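Putative metal resistance protein (Proteus mirabilis, PDB 6C29) primes the disulfide isomerase ScsC through this tandem immunoglobulin-fold N-terminal periplasmic domain, the whole membrane protein probably acting as a protein-disulfide reductase. Local coordinates at residues L227-T232 with R238-T243; H83-D88 with N182-P187; L171-G176 with V231-Y236; T44-P49 with P72-F77; S160-S165 with G220-K225. All coordinates share one frame; numbering follows the deposited sequence.

Contact 1 (L227-T232 with R238-T243)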
# COMPACT_ATOMS: atom_id res chain seq x y z
N LEU A 227 -0.69 0.35 16.11
CA LEU A 227 -0.00 1.49 15.54
C LEU A 227 0.85 0.96 14.40
O LEU A 227 1.90 0.38 14.59
CB LEU A 227 0.86 2.22 16.58
CG LEU A 227 1.68 3.40 16.04
CD1 LEU A 227 0.81 4.48 15.43
CD2 LEU A 227 2.51 3.97 17.14
N SER A 228 0.38 1.21 13.19
CA SER A 228 1.02 0.73 11.97
C SER A 228 1.19 1.92 11.06
O SER A 228 0.23 2.70 10.83
CB SER A 228 0.15 -0.34 11.29
OG SER A 228 0.64 -0.68 9.99
N PHE A 229 2.41 2.11 10.55
CA PHE A 229 2.68 3.21 9.66
C PHE A 229 3.96 2.93 8.89
O PHE A 229 4.75 2.07 9.25
CB PHE A 229 2.75 4.55 10.42
CG PHE A 229 3.83 4.63 11.45
CD1 PHE A 229 5.10 5.07 11.13
CD2 PHE A 229 3.54 4.34 12.76
CE1 PHE A 229 6.08 5.18 12.11
CE2 PHE A 229 4.52 4.46 13.76
CZ PHE A 229 5.78 4.88 13.43
N VAL A 230 4.12 3.69 7.82
CA VAL A 230 5.33 3.76 7.06
C VAL A 230 5.93 5.14 7.26
O VAL A 230 5.25 6.14 7.14
CB VAL A 230 5.05 3.48 5.58
CG1 VAL A 230 6.29 3.80 4.71
CG2 VAL A 230 4.55 2.04 5.41
N VAL A 231 7.22 5.20 7.59
CA VAL A 231 7.95 6.44 7.64
C VAL A 231 9.07 6.36 6.62
O VAL A 231 9.70 5.31 6.45
CB VAL A 231 8.49 6.70 9.08
CG1 VAL A 231 9.31 5.52 9.63
CG2 VAL A 231 9.30 7.98 9.13
N THR A 232 9.28 7.46 5.90
CA THR A 232 10.29 7.53 4.86
C THR A 232 11.19 8.72 5.10
O THR A 232 10.76 9.72 5.66
CB THR A 232 9.66 7.65 3.47
OG1 THR A 232 9.00 8.91 3.34
CG2 THR A 232 8.67 6.50 3.21
N ARG A 238 10.45 2.59 5.91
CA ARG A 238 10.35 1.69 7.05
C ARG A 238 8.92 1.52 7.50
O ARG A 238 8.24 2.50 7.81
CB ARG A 238 11.21 2.24 8.21
CG ARG A 238 11.00 1.63 9.58
CD ARG A 238 11.44 0.17 9.73
NE ARG A 238 10.92 -0.41 10.97
CZ ARG A 238 11.56 -0.40 12.12
NH1 ARG A 238 12.77 0.12 12.23
NH2 ARG A 238 10.98 -0.94 13.17
N GLN A 239 8.50 0.26 7.56
CA GLN A 239 7.24 -0.15 8.15
C GLN A 239 7.42 -0.37 9.65
O GLN A 239 8.31 -1.11 10.07
CB GLN A 239 6.79 -1.44 7.47
CG GLN A 239 5.63 -2.12 8.16
CD GLN A 239 4.33 -1.37 8.04
OE1 GLN A 239 3.99 -0.83 7.00
NE2 GLN A 239 3.59 -1.31 9.14
N VAL A 240 6.59 0.31 10.43
CA VAL A 240 6.58 0.18 11.88
C VAL A 240 5.28 -0.48 12.32
O VAL A 240 4.19 -0.10 11.87
CB VAL A 240 6.70 1.55 12.52
CG1 VAL A 240 6.65 1.42 14.03
CG2 VAL A 240 7.97 2.22 12.12
N ASN A 241 5.42 -1.47 13.19
CA ASN A 241 4.29 -2.13 13.83
C ASN A 241 4.48 -2.08 15.33
O ASN A 241 5.43 -2.64 15.90
CB ASN A 241 4.14 -3.57 13.36
CG ASN A 241 3.69 -3.66 11.92
OD1 ASN A 241 2.50 -3.51 11.61
ND2 ASN A 241 4.63 -3.86 11.05
N ASP A 242 3.59 -1.32 15.96
CA ASP A 242 3.66 -1.06 17.37
C ASP A 242 2.25 -0.97 17.93
O ASP A 242 1.32 -1.46 17.31
CB ASP A 242 4.46 0.20 17.61
CG ASP A 242 5.19 0.18 18.95
OD1 ASP A 242 6.35 -0.30 19.01
OD2 ASP A 242 4.61 0.65 19.95
N THR A 243 2.12 -0.39 19.13
CA THR A 243 0.83 -0.29 19.81
C THR A 243 0.62 1.14 20.27
O THR A 243 1.55 1.73 20.78
CB THR A 243 0.78 -1.24 21.01
OG1 THR A 243 1.03 -2.57 20.56
CG2 THR A 243 -0.57 -1.19 21.74

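Contact 2 (H83-D88 with N182-P187)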
# COMPACT_ATOMS: atom_id res chain seq x y z
N HIS A 83 -7.92 14.44 1.63
CA HIS A 83 -6.66 13.77 1.96
C HIS A 83 -6.68 12.27 1.70
O HIS A 83 -7.53 11.56 2.25
CB HIS A 83 -6.26 13.98 3.41
CG HIS A 83 -4.87 13.47 3.72
ND1 HIS A 83 -3.73 14.08 3.24
CD2 HIS A 83 -4.45 12.42 4.46
CE1 HIS A 83 -2.67 13.42 3.67
NE2 HIS A 83 -3.08 12.41 4.41
N THR A 84 -5.73 11.79 0.90
CA THR A 84 -5.67 10.38 0.51
C THR A 84 -4.24 9.84 0.49
O THR A 84 -3.28 10.61 0.37
CB THR A 84 -6.29 10.16 -0.85
OG1 THR A 84 -5.61 10.96 -1.82
CG2 THR A 84 -7.76 10.54 -0.82
N GLN A 85 -4.12 8.52 0.61
CA GLN A 85 -2.83 7.83 0.55
C GLN A 85 -2.87 6.84 -0.61
O GLN A 85 -3.80 6.05 -0.71
CB GLN A 85 -2.52 7.12 1.87
CG GLN A 85 -2.51 8.11 3.03
CD GLN A 85 -2.27 7.49 4.37
OE1 GLN A 85 -1.50 8.01 5.17
NE2 GLN A 85 -2.99 6.42 4.67
N GLY A 86 -1.88 6.92 -1.50
CA GLY A 86 -1.91 6.07 -2.68
C GLY A 86 -0.78 6.38 -3.63
O GLY A 86 0.33 6.70 -3.21
N TYR A 87 -1.07 6.23 -4.93
CA TYR A 87 -0.07 6.22 -5.95
C TYR A 87 -0.53 7.01 -7.16
O TYR A 87 -1.68 6.89 -7.59
CB TYR A 87 0.22 4.81 -6.40
CG TYR A 87 0.48 3.82 -5.27
CD1 TYR A 87 1.73 3.73 -4.69
CD2 TYR A 87 -0.52 3.00 -4.80
CE1 TYR A 87 1.98 2.82 -3.66
CE2 TYR A 87 -0.30 2.07 -3.77
CZ TYR A 87 0.96 1.98 -3.22
OH TYR A 87 1.21 1.07 -2.22
N ASP A 88 0.37 7.79 -7.74
CA ASP A 88 0.05 8.39 -9.03
C ASP A 88 1.02 7.92 -10.09
O ASP A 88 2.05 7.29 -9.79
CB ASP A 88 0.02 9.93 -8.93
CG ASP A 88 1.34 10.53 -8.59
OD1 ASP A 88 2.27 9.79 -8.21
OD2 ASP A 88 1.45 11.79 -8.68
N ASN A 182 8.42 11.71 5.76
CA ASN A 182 6.99 11.59 5.57
C ASN A 182 6.52 10.41 6.38
O ASN A 182 7.30 9.51 6.68
CB ASN A 182 6.61 11.40 4.09
CG ASN A 182 6.72 12.66 3.32
OD1 ASN A 182 5.88 13.55 3.45
ND2 ASN A 182 7.76 12.77 2.51
N ILE A 183 5.24 10.43 6.73
CA ILE A 183 4.61 9.33 7.43
C ILE A 183 3.23 9.05 6.84
O ILE A 183 2.48 9.97 6.47
CB ILE A 183 4.53 9.59 8.94
CG1 ILE A 183 4.11 8.32 9.69
CG2 ILE A 183 3.58 10.72 9.22
CD1 ILE A 183 4.37 8.42 11.21
N TYR A 184 2.91 7.77 6.76
CA TYR A 184 1.68 7.25 6.19
C TYR A 184 1.12 6.25 7.18
O TYR A 184 1.74 5.25 7.46
CB TYR A 184 1.96 6.59 4.84
CG TYR A 184 2.76 7.50 3.95
CD1 TYR A 184 2.14 8.52 3.26
CD2 TYR A 184 4.11 7.34 3.81
CE1 TYR A 184 2.87 9.39 2.46
CE2 TYR A 184 4.86 8.18 3.00
CZ TYR A 184 4.24 9.21 2.32
OH TYR A 184 4.96 10.05 1.50
N LEU A 185 -0.07 6.53 7.71
CA LEU A 185 -0.61 5.72 8.81
C LEU A 185 -1.80 4.87 8.41
O LEU A 185 -2.61 5.28 7.59
CB LEU A 185 -1.00 6.63 9.98
CG LEU A 185 0.15 7.36 10.66
CD1 LEU A 185 0.17 8.82 10.31
CD2 LEU A 185 0.05 7.19 12.10
N ASP A 186 -1.91 3.69 9.04
CA ASP A 186 -3.05 2.80 8.95
C ASP A 186 -3.96 3.02 10.16
O ASP A 186 -3.60 2.63 11.28
CB ASP A 186 -2.60 1.34 8.93
CG ASP A 186 -1.65 1.04 7.77
OD1 ASP A 186 -2.13 0.95 6.64
OD2 ASP A 186 -0.45 0.87 8.01
N PRO A 187 -5.15 3.61 9.97
CA PRO A 187 -6.03 3.81 11.14
C PRO A 187 -6.68 2.52 11.60
O PRO A 187 -6.91 1.60 10.79
CB PRO A 187 -7.07 4.81 10.64
CG PRO A 187 -7.09 4.66 9.14
CD PRO A 187 -5.73 4.13 8.72
O HOH W 1 -1.08 9.31 7.35

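Contact 3 (L171-G176 with V231-Y236)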
# COMPACT_ATOMS: atom_id res chain seq x y z
N LEU A 171 9.64 9.59 17.33
CA LEU A 171 10.43 8.65 16.54
C LEU A 171 11.88 9.07 16.53
O LEU A 171 12.20 10.20 16.17
CB LEU A 171 9.91 8.56 15.10
CG LEU A 171 8.41 8.29 14.97
CD1 LEU A 171 7.98 8.32 13.52
CD2 LEU A 171 8.06 6.93 15.54
N GLN A 172 12.76 8.15 16.89
CA GLN A 172 14.18 8.43 16.90
C GLN A 172 14.85 7.85 15.67
O GLN A 172 14.68 6.66 15.37
CB GLN A 172 14.84 7.85 18.15
CG GLN A 172 16.33 8.14 18.18
CD GLN A 172 17.02 7.54 19.40
OE1 GLN A 172 16.85 6.35 19.70
NE2 GLN A 172 17.83 8.34 20.08
N ARG A 173 15.60 8.67 14.95
CA ARG A 173 16.33 8.19 13.80
C ARG A 173 17.51 7.34 14.26
O ARG A 173 18.17 7.68 15.22
CB ARG A 173 16.81 9.34 12.94
CG ARG A 173 17.27 8.87 11.57
CD ARG A 173 17.52 9.99 10.58
NE ARG A 173 18.24 9.48 9.41
CZ ARG A 173 17.91 9.72 8.15
NH1 ARG A 173 16.87 10.46 7.85
NH2 ARG A 173 18.64 9.20 7.17
N GLU A 174 17.74 6.20 13.61
CA GLU A 174 18.79 5.26 14.05
C GLU A 174 20.17 5.87 13.93
O GLU A 174 21.00 5.81 14.85
CB GLU A 174 18.72 3.98 13.22
CG GLU A 174 19.70 2.89 13.70
CD GLU A 174 19.74 1.65 12.81
OE1 GLU A 174 18.79 1.41 12.04
OE2 GLU A 174 20.74 0.91 12.91
N GLN A 175 20.40 6.45 12.77
CA GLN A 175 21.64 7.09 12.41
C GLN A 175 21.38 8.42 11.71
O GLN A 175 20.53 8.51 10.82
CB GLN A 175 22.46 6.19 11.50
CG GLN A 175 23.86 6.69 11.35
CD GLN A 175 24.67 5.89 10.37
OE1 GLN A 175 24.38 4.71 10.10
NE2 GLN A 175 25.69 6.52 9.81
N GLY A 176 22.09 9.45 12.13
CA GLY A 176 21.96 10.76 11.52
C GLY A 176 20.72 11.52 11.93
O GLY A 176 20.06 11.20 12.92
N VAL A 231 7.22 5.20 7.59
CA VAL A 231 7.95 6.44 7.64
C VAL A 231 9.07 6.36 6.62
O VAL A 231 9.70 5.31 6.45
CB VAL A 231 8.49 6.70 9.08
CG1 VAL A 231 9.31 5.52 9.63
CG2 VAL A 231 9.30 7.98 9.13
N THR A 232 9.28 7.46 5.90
CA THR A 232 10.29 7.53 4.86
C THR A 232 11.19 8.72 5.10
O THR A 232 10.76 9.72 5.66
CB THR A 232 9.66 7.65 3.47
OG1 THR A 232 9.00 8.91 3.34
CG2 THR A 232 8.67 6.50 3.21
N ASP A 233 12.44 8.60 4.66
CA ASP A 233 13.38 9.72 4.59
C ASP A 233 14.56 9.23 3.75
O ASP A 233 14.92 8.06 3.81
CB ASP A 233 13.83 10.17 5.97
CG ASP A 233 14.39 11.56 5.97
OD1 ASP A 233 14.25 12.29 4.98
OD2 ASP A 233 14.97 11.92 7.00
N ASP A 234 15.15 10.14 2.97
CA ASP A 234 16.38 9.87 2.21
C ASP A 234 16.25 8.62 1.35
O ASP A 234 17.20 7.85 1.21
CB ASP A 234 17.54 9.73 3.18
CG ASP A 234 17.85 11.04 3.90
OD1 ASP A 234 17.75 12.11 3.26
OD2 ASP A 234 18.09 11.01 5.12
N GLY A 235 15.07 8.40 0.79
CA GLY A 235 14.87 7.27 -0.10
C GLY A 235 14.73 5.91 0.58
O GLY A 235 14.66 4.87 -0.10
N TYR A 236 14.70 5.91 1.91
CA TYR A 236 14.46 4.71 2.69
C TYR A 236 13.05 4.70 3.20
O TYR A 236 12.52 5.74 3.53
CB TYR A 236 15.42 4.65 3.88
CG TYR A 236 15.63 3.28 4.49
CD1 TYR A 236 14.75 2.76 5.44
CD2 TYR A 236 16.74 2.52 4.14
CE1 TYR A 236 14.97 1.47 6.03
CE2 TYR A 236 16.97 1.27 4.71
CZ TYR A 236 16.09 0.75 5.65
OH TYR A 236 16.36 -0.48 6.20

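Contact 4 (T44-P49 with P72-F77)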
# COMPACT_ATOMS: atom_id res chain seq x y z
N THR A 44 -4.34 5.69 -7.78
CA THR A 44 -4.96 4.59 -7.09
C THR A 44 -4.51 4.66 -5.65
O THR A 44 -3.85 5.62 -5.27
CB THR A 44 -4.68 3.25 -7.76
OG1 THR A 44 -5.47 2.21 -7.14
CG2 THR A 44 -3.21 2.87 -7.74
N TYR A 45 -4.99 3.72 -4.85
CA TYR A 45 -4.90 3.85 -3.40
C TYR A 45 -4.00 2.83 -2.74
O TYR A 45 -3.76 1.75 -3.24
CB TYR A 45 -6.28 3.70 -2.81
CG TYR A 45 -7.30 4.73 -3.17
CD1 TYR A 45 -7.47 5.87 -2.40
CD2 TYR A 45 -8.14 4.53 -4.25
CE1 TYR A 45 -8.46 6.81 -2.70
CE2 TYR A 45 -9.13 5.44 -4.55
CZ TYR A 45 -9.28 6.58 -3.76
OH TYR A 45 -10.27 7.48 -4.06
N TRP A 46 -3.54 3.22 -1.57
CA TRP A 46 -2.80 2.36 -0.68
C TRP A 46 -3.74 1.47 0.11
O TRP A 46 -4.96 1.62 0.01
CB TRP A 46 -1.96 3.24 0.24
CG TRP A 46 -0.91 2.60 1.10
CD1 TRP A 46 0.02 1.68 0.73
CD2 TRP A 46 -0.64 2.89 2.48
NE1 TRP A 46 0.83 1.36 1.79
CE2 TRP A 46 0.45 2.10 2.87
CE3 TRP A 46 -1.23 3.74 3.42
CZ2 TRP A 46 0.97 2.12 4.14
CZ3 TRP A 46 -0.69 3.76 4.71
CH2 TRP A 46 0.41 2.96 5.04
N ARG A 47 -3.19 0.61 0.94
CA ARG A 47 -4.03 -0.29 1.74
C ARG A 47 -4.94 0.46 2.71
O ARG A 47 -6.01 -0.04 3.07
CB ARG A 47 -3.17 -1.29 2.50
CG ARG A 47 -2.27 -0.67 3.52
CD ARG A 47 -1.40 -1.72 4.19
NE ARG A 47 -0.60 -1.04 5.19
CZ ARG A 47 0.71 -1.16 5.33
NH1 ARG A 47 1.42 -2.01 4.56
NH2 ARG A 47 1.32 -0.44 6.25
N SER A 48 -4.49 1.63 3.18
CA SER A 48 -5.29 2.57 3.97
C SER A 48 -5.49 3.82 3.13
O SER A 48 -4.63 4.68 3.06
CB SER A 48 -4.59 2.92 5.28
OG SER A 48 -4.56 1.76 6.12
N PRO A 49 -6.60 3.90 2.43
CA PRO A 49 -6.73 4.90 1.38
C PRO A 49 -6.98 6.30 1.88
O PRO A 49 -6.75 7.26 1.13
CB PRO A 49 -7.93 4.40 0.59
CG PRO A 49 -8.74 3.66 1.58
CD PRO A 49 -7.77 3.01 2.51
N PRO A 72 3.90 -1.11 -2.26
CA PRO A 72 4.96 -0.14 -2.43
C PRO A 72 4.74 1.06 -1.54
O PRO A 72 3.58 1.39 -1.19
CB PRO A 72 4.89 0.22 -3.92
CG PRO A 72 4.28 -1.03 -4.54
CD PRO A 72 3.26 -1.46 -3.55
N SER A 73 5.83 1.70 -1.17
CA SER A 73 5.75 2.84 -0.29
C SER A 73 4.81 3.88 -0.90
O SER A 73 4.99 4.23 -2.08
CB SER A 73 7.16 3.40 -0.06
OG SER A 73 7.16 4.25 1.06
N PRO A 74 3.81 4.38 -0.14
CA PRO A 74 2.80 5.26 -0.76
C PRO A 74 3.18 6.73 -0.77
O PRO A 74 4.22 7.14 -0.24
CB PRO A 74 1.58 5.05 0.15
CG PRO A 74 2.22 4.88 1.52
CD PRO A 74 3.46 4.07 1.26
N SER A 75 2.31 7.52 -1.38
CA SER A 75 2.40 8.95 -1.36
C SER A 75 1.10 9.53 -0.81
O SER A 75 0.08 8.83 -0.77
CB SER A 75 2.67 9.48 -2.77
OG SER A 75 3.92 9.01 -3.25
N ALA A 76 1.13 10.81 -0.43
CA ALA A 76 -0.06 11.48 0.06
C ALA A 76 -0.48 12.57 -0.90
O ALA A 76 0.35 13.22 -1.52
CB ALA A 76 0.19 12.06 1.45
N PHE A 77 -1.79 12.76 -0.99
CA PHE A 77 -2.34 13.76 -1.89
C PHE A 77 -3.44 14.53 -1.17
O PHE A 77 -4.17 13.96 -0.36
CB PHE A 77 -2.92 13.10 -3.15
CG PHE A 77 -1.98 12.17 -3.84
CD1 PHE A 77 -1.11 12.66 -4.81
CD2 PHE A 77 -1.95 10.81 -3.55
CE1 PHE A 77 -0.24 11.82 -5.47
CE2 PHE A 77 -1.09 9.98 -4.21
CZ PHE A 77 -0.23 10.48 -5.16

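Contact 5 (S160-S165 with G220-K225)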
# COMPACT_ATOMS: atom_id res chain seq x y z
N SER A 160 4.44 6.47 21.69
CA SER A 160 3.22 7.14 21.31
C SER A 160 2.29 7.33 22.49
O SER A 160 2.39 6.65 23.52
CB SER A 160 2.49 6.38 20.19
OG SER A 160 2.09 5.09 20.62
N ASP A 161 1.39 8.28 22.31
CA ASP A 161 0.43 8.62 23.33
C ASP A 161 -0.84 9.08 22.64
O ASP A 161 -0.81 9.66 21.55
CB ASP A 161 0.97 9.71 24.24
CG ASP A 161 -0.01 10.12 25.31
OD1 ASP A 161 -0.25 9.30 26.23
OD2 ASP A 161 -0.56 11.25 25.21
N TYR A 162 -1.96 8.82 23.29
CA TYR A 162 -3.24 9.25 22.76
C TYR A 162 -4.09 9.88 23.83
O TYR A 162 -4.30 9.26 24.87
CB TYR A 162 -4.00 8.08 22.17
CG TYR A 162 -5.36 8.43 21.63
CD1 TYR A 162 -5.51 9.06 20.41
CD2 TYR A 162 -6.50 8.13 22.36
CE1 TYR A 162 -6.75 9.37 19.92
CE2 TYR A 162 -7.75 8.44 21.88
CZ TYR A 162 -7.87 9.06 20.66
OH TYR A 162 -9.12 9.35 20.17
N ARG A 163 -4.56 11.10 23.57
CA ARG A 163 -5.47 11.81 24.48
C ARG A 163 -6.12 12.95 23.72
O ARG A 163 -5.57 13.45 22.72
CB ARG A 163 -4.73 12.32 25.71
CG ARG A 163 -3.64 13.34 25.43
CD ARG A 163 -3.03 13.80 26.75
NE ARG A 163 -2.21 12.75 27.37
CZ ARG A 163 -2.00 12.64 28.68
NH1 ARG A 163 -2.55 13.50 29.54
NH2 ARG A 163 -1.24 11.66 29.14
N ASN A 164 -7.32 13.34 24.15
CA ASN A 164 -8.06 14.42 23.51
C ASN A 164 -8.23 14.21 21.99
O ASN A 164 -8.11 15.15 21.21
CB ASN A 164 -7.37 15.77 23.75
CG ASN A 164 -7.06 16.02 25.22
OD1 ASN A 164 -5.93 16.38 25.58
ND2 ASN A 164 -8.04 15.80 26.08
N SER A 165 -8.49 12.96 21.60
CA SER A 165 -8.68 12.58 20.19
C SER A 165 -7.50 12.95 19.30
O SER A 165 -7.67 13.23 18.12
CB SER A 165 -9.95 13.23 19.63
OG SER A 165 -11.07 12.87 20.41
N GLY A 220 -13.23 7.94 20.19
CA GLY A 220 -13.13 7.31 21.50
C GLY A 220 -11.69 6.92 21.79
O GLY A 220 -10.78 7.32 21.07
N ASP A 221 -11.49 6.12 22.82
CA ASP A 221 -10.14 5.74 23.22
C ASP A 221 -9.60 4.65 22.30
O ASP A 221 -10.18 3.58 22.18
CB ASP A 221 -10.11 5.24 24.67
CG ASP A 221 -8.72 5.23 25.26
OD1 ASP A 221 -7.74 5.42 24.51
OD2 ASP A 221 -8.59 5.03 26.49
N ILE A 222 -8.49 4.96 21.63
CA ILE A 222 -7.83 3.97 20.78
C ILE A 222 -6.51 3.47 21.39
O ILE A 222 -5.75 2.77 20.73
CB ILE A 222 -7.53 4.53 19.38
CG1 ILE A 222 -6.70 5.81 19.48
CG2 ILE A 222 -8.84 4.74 18.63
CD1 ILE A 222 -6.21 6.36 18.13
N THR A 223 -6.24 3.83 22.64
CA THR A 223 -5.06 3.31 23.34
C THR A 223 -5.10 1.79 23.30
O THR A 223 -6.16 1.21 23.52
CB THR A 223 -5.00 3.82 24.79
OG1 THR A 223 -4.83 5.25 24.78
CG2 THR A 223 -3.85 3.22 25.52
N GLY A 224 -3.97 1.15 23.00
CA GLY A 224 -3.92 -0.30 22.93
C GLY A 224 -4.21 -0.88 21.55
O GLY A 224 -3.99 -2.06 21.33
N LYS A 225 -4.74 -0.06 20.63
CA LYS A 225 -4.98 -0.48 19.25
C LYS A 225 -3.67 -0.49 18.46
O LYS A 225 -2.66 0.07 18.89
CB LYS A 225 -5.98 0.45 18.56
CG LYS A 225 -7.33 0.59 19.25
CD LYS A 225 -8.25 -0.60 19.17
CE LYS A 225 -9.60 -0.19 19.79
NZ LYS A 225 -10.73 -1.14 19.62
O HOH W 2 -1.75 6.62 25.19

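Contact 1 (L227-T232 with R238-T243)
Phe229 and Val240 form the central pair of an antiparallel beta hairpin, made by strands 226-233 and 236-243 in the three-stranded sheet of the second immunoglobulin-like unit. The two short segments run at 163° to each other. Leu227 with Asp242, Phe229 with Val240 and Val231 with Arg238 are hydrogen-bonded pairs, each closed by two backbone bonds; from Val240 N to Phe229 O the distance is 2.8 Å. In between, CA-H...O contacts fill the non-hydrogen-bonded pairs, as where Ser228 CA lies 3.3 Å from Val240 O.

The two faces of the hairpin do different work. On the inner one, the Phe229 ring is swung over its neighbour because CG stands between the backbone N and the carbonyl carbon (chi1 62°). Val240 CB then lies over one ring face, 3.7 Å from the centroid, and its CG2 meets Phe229 CE1 at 3.5 Å. Leu171 and Ile183 also touch this phenyl group. On the other face, Gln239 bends at chi2 (70°) so that its NE2 donates to Ser228 OG over 3.1 Å, with the acceptor in the amide plane. Ser228 OG is also hydrogen-bonded to Asp186, and Gln239 OE1 to Arg47 of the first unit. Val230 packs there on Trp46 and Ser73. One face thus packs into its own sandwich and the other against the first unit, as fits an immunoglobulin-type hairpin bordering a neighbouring domain.

Contact 2 (H83-D88 with N182-P187)
At the edge of the Tyr184 ring, close to its plane, sits the carboxamide oxygen of Gln85, while segment 83-88 places nothing over either face. OE1 is 3.8 Å from Tyr184 CB and 3.4 Å from Tyr184 CA, lying beside the root of the side chain. Pro74 and Ala76 are among the other neighbours of this tyrosine. The amide of Gln85 is the second flat group, and at its edge, in its own plane, lies Leu185 O.

Gln85 spans the gap because its chain is extended beyond CG (chi2 177°), which carries the amide to the backbone of Leu185. There it behaves much like a peptide group of an adjoining strand, offering both a donor and an acceptor to one residue. NE2 donates to Leu185 O over 3.2 Å in an almost straight bond, 174° at the hydrogen. The return bond, from Leu185 N to Gln85 OE1, is longer at 3.3 Å and bent to 136°. A water bridges the same two atoms: it donates to Gln85 OE1 at 2.6 Å and accepts from Leu185 N at 3.0 Å.

NE2 is also hydrogen-bonded to Ser48 O, so partners on both ends of the amide fix its rotation. Strand 182-186 is the outermost of its sheet within this chain, and here its backbone meets a side chain of the first immunoglobulin-like unit. The chemistry implies that the backbone N and O of Leu185 are met by a neutral amide and a water, while the charged pair of Asp186 and Arg47 lies next to them.

Contact 3 (L171-G176 with V231-Y236)
Arg173 reaches Asp233 and Asp234 by a nearly straight side chain: CG is anti to the backbone N (chi1 -166°) and the chain stays extended as far as NE. Asp233 likewise sends its CG anti to its own N, which turns the carboxylate to meet the guanidinium group. The three residues make a salt-bridge network in which one cation is shared by two successive acids.

NH2 of Arg173 donates to Asp234 OD2 over 2.8 Å, using the anti lone pair of that oxygen. A weak second bond runs from Arg173 NH1 to the same Asp234 OD2 at 3.0 Å, so a single oxygen straddles both terminal nitrogens. NH1 also forms a salt bridge with Asp233 OD2; their separation of 2.5 Å is short enough to be taken with caution. Neither acid lies flat against the cation, for the guanidinium plane is turned 77° from the carboxylate of Asp233 and 60° from that of Asp234. At the remaining nitrogen, Gln175 O lies in the guanidinium plane and accepts from Arg173 NE over 2.9 Å, and this bond to the loop that follows the strand limits rotation of the group.

The acids have further partners: His179 ND1 binds Asp234 OD2, while the backbone nitrogens of His179 and Gln180 bind Asp233. Asp233 begins a type I' beta turn that ends at Tyr236 and closes the hairpin of strands 226-233 and 236-243. Arg173 lies at the end of strand 166-173, so the network ties the four-stranded sheet to the three-stranded one beside the loop of Trp178.

Contact 4 (T44-P49 with P72-F77)
Trp46 and Pro74 meet closely over one indole face, whereas the rest of segments 44-49 and 72-77 stands well apart. Pro74 CG lies over the five-membered ring, 3.6 Å from its centroid and only 11° off the ring normal, a well-formed CH-pi contact. The pyrrolidine spreads across this end of the indole: Pro74 CB is 3.6 Å from Trp46 CG, and Pro74 CD is 3.8 Å from Trp46 NE1. Having CG anti to the backbone N (chi1 -170°), Trp46 projects its indole across to the proline.

The opposite face is taken by the next residue in the chain. Arg47 CG sits 3.9 Å above the indole plane, over its centre, and the guanidinium group presents a face to Trp46 CZ2. The indole is thereby sandwiched between proline and arginine. The end of Arg47 is held beyond the contact, by a salt bridge with Asp186 and a hydrogen bond to Gln239.

Looser packing begins at Pro72, whose O approaches Trp46 NE1 obliquely and no nearer than 4.1 Å; that oxygen is hydrogen-bonded to Tyr87 OH. No hydrogen bond crosses between the two segments. Farther along, Ser75 points away from segment 44-49 and Ala76 is exposed, which makes this the open end of the contact. Tyr184 and Val230 of the second unit also touch the buried indole. The motif is a proline-tryptophan CH-pi contact, set in the DsbD N-terminal family domain at the seam of a tandem immunoglobulin fold.

Contact 5 (S160-S165 with G220-K225)
An Asx turn at Asp221, running into a type II beta turn from Ile222 to Lys225, shapes the loop that receives the ring of Tyr162. Asp221 OD1 accepts from two donors of one residue, Thr223 N and Thr223 OG1, each 2.9 Å away. The hydroxyl meets the syn lone pair, while the backbone N comes from above the carboxylate plane. This double grip braces the loop beside Ile222, the end of whose side chain comes over the tyrosine.

Ile222 CG1 stands almost exactly on the ring normal, 3.4 Å from the centroid of the Tyr162 ring, in a CH-pi contact. The torsion matters here: CG1 of Ile222 lies between the backbone N and the carbonyl carbon (chi1 56°), and CD1 continues over the ring to reach Tyr162 CE1 at 3.5 Å. At the far end of the ring, Tyr162 OH donates to Gly220 O over 2.8 Å, tilted from the carbonyl plane. Near its root, a water accepts from Tyr162 N at 2.9 Å and donates to Asp161 OD1, with a weak bond to Thr223 OG1.

Much of this lies at the surface, but Ile222 is buried and continues inward to Met191 and Tyr193 of strand 191-201 and to Val211 of strand 204-213. Tyr162 belongs to strand 155-163, outermost in the four-stranded sheet, and the loop that covers it leads from strand 204-213 to strand 226-233 of the other sheet.

Taken together, the five contacts illustrate that depth alone does not set the chemistry. Contacts 2 and 4, with centres about 5 Å apart, are buried at the seam between the two immunoglobulin-like units; both involve the sheet of strands 43-45, 84-88 and 75-77, yet one relies on amide bonds and the other on ring packing. Contact 1, partly buried, lies beside them, sharing Asp186 and Arg47 as polar partners, and combines backbone pairing with an apolar face. Contact 3 is only partly buried and contact 5 lies at the surface, their centres about 25 Å apart. Both link the second unit's four-stranded sheet to other elements, contact 3 through charge and contact 5 through a covered tyrosine.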